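Local coordinates for O-methyltransferase (Coxiella burnetii, PDB 3TR6), which probably transfers a methyl group from S-adenosylmethionine to a hydroxyl oxygen of its substrate, in a metal-containing site, at residues A[164-178]-A[211-225]. Numbering follows the deposited sequence.
Sequences LREGGLIAVDNVLRR and LIPIGDGLTLARKKS. With NI (nickel (II) ion), chain B.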
# COMPACT_ATOMS: atom_id res chain seq x y z
N LEU A 164 -4.17 18.89 -4.00
CA LEU A 164 -4.71 17.83 -3.15
C LEU A 164 -5.50 18.39 -1.98
O LEU A 164 -5.11 19.38 -1.36
CB LEU A 164 -3.60 16.93 -2.62
CG LEU A 164 -3.04 15.85 -3.55
CD1 LEU A 164 -2.03 15.00 -2.80
CD2 LEU A 164 -4.16 14.98 -4.11
N ARG A 165 -6.63 17.74 -1.68
CA ARG A 165 -7.36 18.03 -0.46
C ARG A 165 -6.51 17.63 0.73
O ARG A 165 -5.47 16.99 0.59
CB ARG A 165 -8.69 17.28 -0.41
CG ARG A 165 -8.55 15.78 -0.19
CD ARG A 165 -9.88 15.18 0.25
NE ARG A 165 -9.93 13.72 0.17
CZ ARG A 165 -9.49 12.89 1.11
NH1 ARG A 165 -8.93 13.37 2.21
NH2 ARG A 165 -9.60 11.59 0.95
N GLU A 166 -6.96 18.01 1.92
CA GLU A 166 -6.33 17.55 3.15
C GLU A 166 -6.55 16.04 3.22
O GLU A 166 -7.69 15.57 3.12
CB GLU A 166 -6.97 18.25 4.34
CG GLU A 166 -6.24 18.08 5.65
CD GLU A 166 -6.75 19.04 6.71
OE1 GLU A 166 -6.50 20.26 6.58
OE2 GLU A 166 -7.41 18.57 7.66
N GLY A 167 -5.47 15.29 3.38
CA GLY A 167 -5.55 13.84 3.39
C GLY A 167 -5.52 13.23 2.00
O GLY A 167 -5.71 12.03 1.84
N GLY A 168 -5.30 14.07 0.99
CA GLY A 168 -5.16 13.59 -0.38
C GLY A 168 -3.88 12.80 -0.55
O GLY A 168 -2.99 12.85 0.31
N LEU A 169 -3.77 12.07 -1.66
CA LEU A 169 -2.64 11.17 -1.86
C LEU A 169 -1.88 11.38 -3.17
O LEU A 169 -2.48 11.41 -4.25
CB LEU A 169 -3.10 9.72 -1.76
CG LEU A 169 -1.98 8.67 -1.82
CD1 LEU A 169 -1.10 8.76 -0.58
CD2 LEU A 169 -2.55 7.27 -1.99
N ILE A 170 -0.56 11.53 -3.07
CA ILE A 170 0.31 11.52 -4.24
C ILE A 170 0.96 10.14 -4.40
O ILE A 170 1.53 9.61 -3.45
CB ILE A 170 1.45 12.55 -4.13
CG1 ILE A 170 0.89 13.97 -4.09
CG2 ILE A 170 2.41 12.40 -5.29
CD1 ILE A 170 1.93 15.01 -3.79
N ALA A 171 0.86 9.57 -5.59
CA ALA A 171 1.57 8.34 -5.91
C ALA A 171 2.61 8.62 -7.00
O ALA A 171 2.28 9.16 -8.05
CB ALA A 171 0.61 7.27 -6.36
N VAL A 172 3.87 8.27 -6.73
CA VAL A 172 4.94 8.51 -7.69
C VAL A 172 5.60 7.20 -8.10
O VAL A 172 6.06 6.43 -7.26
CB VAL A 172 6.01 9.45 -7.10
CG1 VAL A 172 7.10 9.74 -8.13
CG2 VAL A 172 5.37 10.75 -6.62
N ASP A 173 5.65 6.95 -9.41
CA ASP A 173 6.26 5.73 -9.93
C ASP A 173 7.74 5.95 -10.26
O ASP A 173 8.21 7.09 -10.35
CB ASP A 173 5.51 5.26 -11.18
CG ASP A 173 5.95 3.88 -11.64
OD1 ASP A 173 6.66 3.19 -10.88
OD2 ASP A 173 5.57 3.49 -12.76
N ASN A 174 8.48 4.86 -10.41
CA ASN A 174 9.86 4.88 -10.87
C ASN A 174 10.85 5.58 -9.93
O ASN A 174 11.84 6.15 -10.39
CB ASN A 174 9.96 5.50 -12.28
CG ASN A 174 9.08 4.79 -13.29
OD1 ASN A 174 9.37 3.67 -13.73
ND2 ASN A 174 7.99 5.45 -13.67
N VAL A 175 10.59 5.51 -8.63
CA VAL A 175 11.49 6.12 -7.65
C VAL A 175 12.73 5.27 -7.38
O VAL A 175 13.68 5.74 -6.75
CB VAL A 175 10.76 6.42 -6.32
CG1 VAL A 175 9.82 7.60 -6.48
CG2 VAL A 175 10.02 5.19 -5.82
N LEU A 176 12.72 4.03 -7.85
CA LEU A 176 13.86 3.13 -7.63
C LEU A 176 14.78 3.04 -8.85
O LEU A 176 15.94 2.65 -8.72
CB LEU A 176 13.39 1.74 -7.20
CG LEU A 176 12.74 1.66 -5.82
CD1 LEU A 176 12.36 0.23 -5.46
CD2 LEU A 176 13.64 2.27 -4.75
N ARG A 177 14.25 3.39 -10.01
CA ARG A 177 15.01 3.37 -11.26
C ARG A 177 15.75 2.04 -11.50
O ARG A 177 16.95 2.03 -11.76
CB ARG A 177 15.99 4.54 -11.33
CG ARG A 177 15.32 5.90 -11.48
CD ARG A 177 16.33 7.00 -11.75
NE ARG A 177 17.05 6.79 -13.00
CZ ARG A 177 16.66 7.26 -14.18
NH1 ARG A 177 15.55 7.98 -14.27
NH2 ARG A 177 17.38 7.02 -15.27
N ARG A 178 15.01 0.94 -11.40
CA ARG A 178 15.56 -0.40 -11.61
C ARG A 178 16.83 -0.66 -10.79
O ARG A 178 17.61 -1.55 -11.12
CB ARG A 178 15.82 -0.66 -13.10
CG ARG A 178 14.62 -0.39 -14.00
CD ARG A 178 14.75 -1.06 -15.36
NE ARG A 178 14.19 -2.42 -15.37
CZ ARG A 178 14.91 -3.53 -15.48
NH1 ARG A 178 16.23 -3.46 -15.61
NH2 ARG A 178 14.32 -4.71 -15.47
N LEU A 211 7.46 4.08 0.84
CA LEU A 211 7.95 3.67 -0.47
C LEU A 211 7.72 2.17 -0.67
O LEU A 211 8.38 1.34 -0.06
CB LEU A 211 9.43 4.01 -0.63
CG LEU A 211 9.99 4.08 -2.06
CD1 LEU A 211 11.36 4.74 -2.06
CD2 LEU A 211 10.05 2.70 -2.71
N ILE A 212 6.76 1.85 -1.54
CA ILE A 212 6.38 0.46 -1.78
C ILE A 212 7.23 -0.14 -2.90
O ILE A 212 7.29 0.41 -4.00
CB ILE A 212 4.89 0.34 -2.18
CG1 ILE A 212 4.01 1.20 -1.28
CG2 ILE A 212 4.45 -1.12 -2.15
CD1 ILE A 212 3.82 0.63 0.11
N PRO A 213 7.88 -1.27 -2.62
CA PRO A 213 8.67 -1.98 -3.63
C PRO A 213 7.79 -2.80 -4.57
O PRO A 213 7.98 -4.01 -4.72
CB PRO A 213 9.56 -2.90 -2.79
CG PRO A 213 8.73 -3.20 -1.59
CD PRO A 213 7.95 -1.94 -1.31
N ILE A 214 6.82 -2.14 -5.20
CA ILE A 214 6.02 -2.78 -6.23
C ILE A 214 6.17 -1.96 -7.51
O ILE A 214 6.32 -0.73 -7.45
CB ILE A 214 4.54 -2.90 -5.81
CG1 ILE A 214 3.87 -4.05 -6.55
CG2 ILE A 214 3.80 -1.59 -6.04
CD1 ILE A 214 2.49 -4.38 -6.03
N GLY A 215 6.14 -2.62 -8.66
CA GLY A 215 6.50 -1.97 -9.91
C GLY A 215 7.93 -1.48 -9.80
O GLY A 215 8.77 -2.14 -9.19
N ASP A 216 8.22 -0.31 -10.37
CA ASP A 216 9.56 0.27 -10.24
C ASP A 216 9.68 1.12 -8.98
O ASP A 216 10.46 2.08 -8.93
CB ASP A 216 9.92 1.09 -11.48
CG ASP A 216 11.39 1.47 -11.52
OD1 ASP A 216 12.23 0.62 -11.15
OD2 ASP A 216 11.69 2.62 -11.91
N GLY A 217 8.92 0.77 -7.95
CA GLY A 217 8.89 1.54 -6.73
C GLY A 217 7.78 2.56 -6.78
O GLY A 217 7.65 3.32 -7.74
N LEU A 218 6.95 2.57 -5.74
CA LEU A 218 5.83 3.49 -5.68
C LEU A 218 5.83 4.25 -4.36
O LEU A 218 5.54 3.69 -3.30
CB LEU A 218 4.52 2.73 -5.86
CG LEU A 218 3.28 3.63 -5.94
CD1 LEU A 218 3.29 4.45 -7.23
CD2 LEU A 218 2.02 2.81 -5.82
N THR A 219 6.18 5.53 -4.42
CA THR A 219 6.13 6.38 -3.24
C THR A 219 4.72 6.92 -3.05
O THR A 219 4.11 7.43 -3.98
CB THR A 219 7.11 7.56 -3.33
OG1 THR A 219 8.45 7.06 -3.34
CG2 THR A 219 6.95 8.50 -2.14
N LEU A 220 4.20 6.79 -1.83
CA LEU A 220 2.91 7.36 -1.49
C LEU A 220 3.12 8.48 -0.48
O LEU A 220 3.79 8.30 0.53
CB LEU A 220 1.98 6.30 -0.92
CG LEU A 220 1.81 5.05 -1.77
CD1 LEU A 220 0.92 4.03 -1.07
CD2 LEU A 220 1.27 5.40 -3.15
N ALA A 221 2.54 9.64 -0.76
CA ALA A 221 2.65 10.79 0.13
C ALA A 221 1.27 11.37 0.42
O ALA A 221 0.62 11.94 -0.46
CB ALA A 221 3.56 11.85 -0.47
N ARG A 222 0.82 11.21 1.66
CA ARG A 222 -0.46 11.76 2.10
C ARG A 222 -0.29 13.19 2.63
O ARG A 222 0.50 13.43 3.53
CB ARG A 222 -1.08 10.87 3.18
CG ARG A 222 -2.42 11.35 3.69
CD ARG A 222 -2.88 10.53 4.88
NE ARG A 222 -4.16 11.02 5.39
CZ ARG A 222 -4.28 11.98 6.29
NH1 ARG A 222 -3.20 12.56 6.80
NH2 ARG A 222 -5.48 12.37 6.69
N LYS A 223 -1.05 14.12 2.06
CA LYS A 223 -1.00 15.51 2.48
C LYS A 223 -1.59 15.68 3.89
O LYS A 223 -2.78 15.43 4.10
CB LYS A 223 -1.76 16.39 1.48
CG LYS A 223 -1.63 17.88 1.74
CD LYS A 223 -2.39 18.69 0.70
CE LYS A 223 -2.23 20.19 0.94
NZ LYS A 223 -3.06 20.99 -0.00
N LYS A 224 -0.75 16.09 4.83
CA LYS A 224 -1.15 16.21 6.23
C LYS A 224 -2.12 17.36 6.50
O LYS A 224 -2.23 18.31 5.71
CB LYS A 224 0.07 16.35 7.14
CG LYS A 224 0.97 15.14 7.15
CD LYS A 224 1.75 15.01 8.45
CE LYS A 224 2.75 16.13 8.61
NZ LYS A 224 3.82 15.77 9.59
N SER A 225 -2.83 17.26 7.62
CA SER A 225 -3.78 18.29 8.05
C SER A 225 -3.06 19.60 8.41
O SER A 225 -1.90 19.58 8.83
CB SER A 225 -4.59 17.80 9.26
OG SER A 225 -4.99 16.44 9.09
OXT SER A 225 -3.61 20.70 8.28
NI NI B . 6.24 4.27 -15.05
O HOH W 1 -6.69 10.42 3.64
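Val172 and Thr219 exchange two backbone hydrogen bonds, Val172 N to Thr219 O at 2.9 Å and Thr219 N to Val172 O at 3.0 Å, and Ile170 and Ala221 repeat the exchange two residues along. Between these rungs lies the non-hydrogen-bonded pair Ala171–Leu220, where Leu220 CD2 rests on Ala171 CB (3.8 Å); Leu218 CD1 reaches the same methyl from the next alternate position. On the other face Ile170 CB meets Ala221 CB. The two strands are neighbours in the Rossmann-like methyltransferase sheet, 218-223 being the antiparallel strand beside parallel 168-173, whose other edge pairs with 141-146. Farther along, Asp216 takes hold of the segment that follows Asn174: its backbone O accepts a hydrogen bond from Leu176 N, while Asp216 OD1 receives Arg178 N through its syn lone pair (2.8 Å). CG of Asp216 stands anti to its own N (chi1 -168°), which carries the carboxylate across to that segment; Thr9 of the second subunit also bonds OD1. Gly217, at the end of a type II' turn, packs its CA against Leu176 CD1. At the far end the fully extended Lys223 chain runs alongside Leu164 and delivers NZ to Leu164 O (2.9 Å), with Leu161 O as a second acceptor and Trp139 as a cation-pi partner. Arg222 lays one guanidinium face over Gly167 CA, and a water joins its NE to Gly167 O. Near Asp216, Asp173 OD2 binds nickel at 2.5 Å together with Asn174 and Asp147, and Gln52 holds Asp173 OD1, close to the bound S-adenosyl-L-homocysteine.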